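PDB 3ZED: RNA-directed RNA polymerase from Infectious pancreatic necrosis virus, which probably copies the viral RNA genome as an RNA-dependent RNA polymerase, found both free and covalently attached to the genomic RNA. Local coordinates for residues K405-C410 against L478-M483. Sequence-based numbering, arbitrary orientation.
Sequences KGEANC and LNNHLM. With K (potassium ion), chain K.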
loop_
_atom_site.group_PDB
_atom_site.type_symbol
_atom_site.label_atom_id
_atom_site.label_comp_id
_atom_site.label_asym_id
_atom_site.label_seq_id
_atom_site.Cartn_x
_atom_site.Cartn_y
_atom_site.Cartn_z
ATOM N N LYS B 405 -9.141 8.702 -6.142
ATOM C CA LYS B 405 -7.935 9.209 -5.471
ATOM C C LYS B 405 -8.020 8.803 -4.016
ATOM O O LYS B 405 -7.983 9.669 -3.143
ATOM C CB LYS B 405 -7.820 10.750 -5.641
ATOM C CG LYS B 405 -7.588 11.170 -7.084
ATOM C CD LYS B 405 -7.814 12.651 -7.305
ATOM C CE LYS B 405 -7.720 12.992 -8.770
ATOM N NZ LYS B 405 -9.031 12.852 -9.466
ATOM N N GLY B 406 -8.263 7.500 -3.804
ATOM C CA GLY B 406 -8.530 6.833 -2.527
ATOM C C GLY B 406 -8.149 7.528 -1.235
ATOM O O GLY B 406 -9.021 7.903 -0.445
ATOM N N GLU B 407 -6.829 7.659 -1.010
ATOM C CA GLU B 407 -6.153 8.248 0.155
ATOM C C GLU B 407 -6.755 9.597 0.617
ATOM O O GLU B 407 -6.829 9.845 1.821
ATOM C CB GLU B 407 -4.655 8.448 -0.158
ATOM C CG GLU B 407 -3.844 7.155 -0.205
ATOM C CD GLU B 407 -3.725 6.455 -1.551
ATOM O OE1 GLU B 407 -4.680 6.525 -2.356
ATOM O OE2 GLU B 407 -2.673 5.822 -1.799
ATOM N N ALA B 408 -7.205 10.444 -0.332
ATOM C CA ALA B 408 -7.780 11.777 -0.061
ATOM C C ALA B 408 -9.118 11.702 0.688
ATOM O O ALA B 408 -9.513 12.694 1.310
ATOM C CB ALA B 408 -7.959 12.551 -1.372
ATOM N N ASN B 409 -9.817 10.545 0.633
ATOM C CA ASN B 409 -11.118 10.317 1.306
ATOM C C ASN B 409 -10.948 9.920 2.788
ATOM O O ASN B 409 -11.927 9.858 3.539
ATOM C CB ASN B 409 -11.899 9.215 0.591
ATOM C CG ASN B 409 -12.292 9.557 -0.822
ATOM O OD1 ASN B 409 -13.280 10.244 -1.080
ATOM N ND2 ASN B 409 -11.555 9.048 -1.773
ATOM N N CYS B 410 -9.715 9.602 3.188
ATOM C CA CYS B 410 -9.425 9.140 4.539
ATOM C C CYS B 410 -9.442 10.260 5.575
ATOM O O CYS B 410 -8.844 11.315 5.376
ATOM C CB CYS B 410 -8.098 8.396 4.562
ATOM S SG CYS B 410 -7.850 7.371 6.028
ATOM N N LEU B 478 -4.532 -0.680 4.471
ATOM C CA LEU B 478 -5.514 -0.939 5.530
ATOM C C LEU B 478 -6.606 0.124 5.593
ATOM O O LEU B 478 -7.784 -0.219 5.640
ATOM C CB LEU B 478 -4.823 -1.079 6.915
ATOM C CG LEU B 478 -3.923 -2.302 7.097
ATOM C CD1 LEU B 478 -3.129 -2.220 8.378
ATOM C CD2 LEU B 478 -4.721 -3.586 7.045
ATOM N N ASN B 479 -6.222 1.400 5.563
ATOM C CA ASN B 479 -7.179 2.511 5.605
ATOM C C ASN B 479 -8.039 2.553 4.334
ATOM O O ASN B 479 -9.229 2.781 4.432
ATOM C CB ASN B 479 -6.457 3.844 5.814
ATOM C CG ASN B 479 -5.751 3.968 7.134
ATOM O OD1 ASN B 479 -6.093 3.303 8.108
ATOM N ND2 ASN B 479 -4.769 4.856 7.203
ATOM N N ASN B 480 -7.449 2.304 3.161
ATOM C CA ASN B 480 -8.202 2.263 1.902
ATOM C C ASN B 480 -9.172 1.080 1.895
ATOM O O ASN B 480 -10.317 1.230 1.469
ATOM C CB ASN B 480 -7.246 2.178 0.707
ATOM C CG ASN B 480 -6.640 3.504 0.293
ATOM O OD1 ASN B 480 -7.037 4.571 0.744
ATOM N ND2 ASN B 480 -5.652 3.464 -0.568
ATOM N N HIS B 481 -8.727 -0.095 2.418
ATOM C CA HIS B 481 -9.560 -1.302 2.499
ATOM C C HIS B 481 -10.782 -1.068 3.409
ATOM O O HIS B 481 -11.876 -1.543 3.096
ATOM C CB HIS B 481 -8.719 -2.494 2.985
ATOM C CG HIS B 481 -9.331 -3.839 2.701
ATOM N ND1 HIS B 481 -8.989 -4.567 1.565
ATOM C CD2 HIS B 481 -10.208 -4.564 3.438
ATOM C CE1 HIS B 481 -9.652 -5.711 1.660
ATOM N NE2 HIS B 481 -10.421 -5.743 2.756
ATOM N N LEU B 482 -10.602 -0.310 4.509
ATOM C CA LEU B 482 -11.701 0.031 5.415
ATOM C C LEU B 482 -12.735 0.947 4.695
ATOM O O LEU B 482 -13.949 0.733 4.820
ATOM C CB LEU B 482 -11.159 0.677 6.700
ATOM C CG LEU B 482 -12.154 1.374 7.669
ATOM C CD1 LEU B 482 -13.357 0.495 7.983
ATOM C CD2 LEU B 482 -11.485 1.613 8.974
ATOM N N MET B 483 -12.257 1.936 3.941
ATOM C CA MET B 483 -13.139 2.838 3.185
ATOM C C MET B 483 -13.963 2.066 2.152
ATOM O O MET B 483 -15.173 2.282 2.073
ATOM C CB MET B 483 -12.358 3.981 2.551
ATOM C CG MET B 483 -11.836 4.954 3.589
ATOM S SD MET B 483 -11.148 6.462 2.882
ATOM C CE MET B 483 -9.646 5.835 2.142
HETATM K K K K . -14.589 12.540 -0.238
#
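Met483 reaches from helix 476-493 to the loop that joins strand 397-403 to helix 412-426 within the catalytic region of the birnavirus polymerase palm, packing on the short 3-10 turn 407-409 and the residues flanking it. The example illustrates how a thioether can join a helix to a loop largely by packing. The Met483 chain runs extended as far as SD and then bends (chi3 -71°), so the sulfur lies over the Asn409-Cys410 peptide while the methyl turns toward Gly406 O and Cys410 CB. SD lies 3.5 Å from Cys410 N and also touches Asn409 CB, while CE comes within 3.4 Å of Gly406 O.

Cys410 SG, anti to its own backbone N (chi1 -163°), is set 3.8 Å from Asn479 CB; the amide of Asn479 is held by Gln469 through ND2. Asn480 OD1 rests against the peptide between Gly406 and Glu407, 3.6 Å from Glu407 N, a packing contact and not a hydrogen bond. Asn480 ND2 lies beside the Glu407 carboxylate, whose plane is turned 85° from the amide, at 3.7 Å from Glu407 OE1 and too far to count as a hydrogen bond; Glu407 OE2 is hydrogen-bonded to Ser471 OG.

Behind this first shell, Gly406 O is gripped twice from one face of its carbonyl plane, by Asn409 N and Asn409 ND2, which helps fix the turn that Met483 covers. Asn409 ND2 donates to Glu404 O as well. With its amide nitrogen engaged in this way, Asn409 offers its oxygen to a potassium ion also bound by Val177, Asn182, Asn184, Gly512 and Asn514, Asn409 OD1 lying 2.8 Å from the metal.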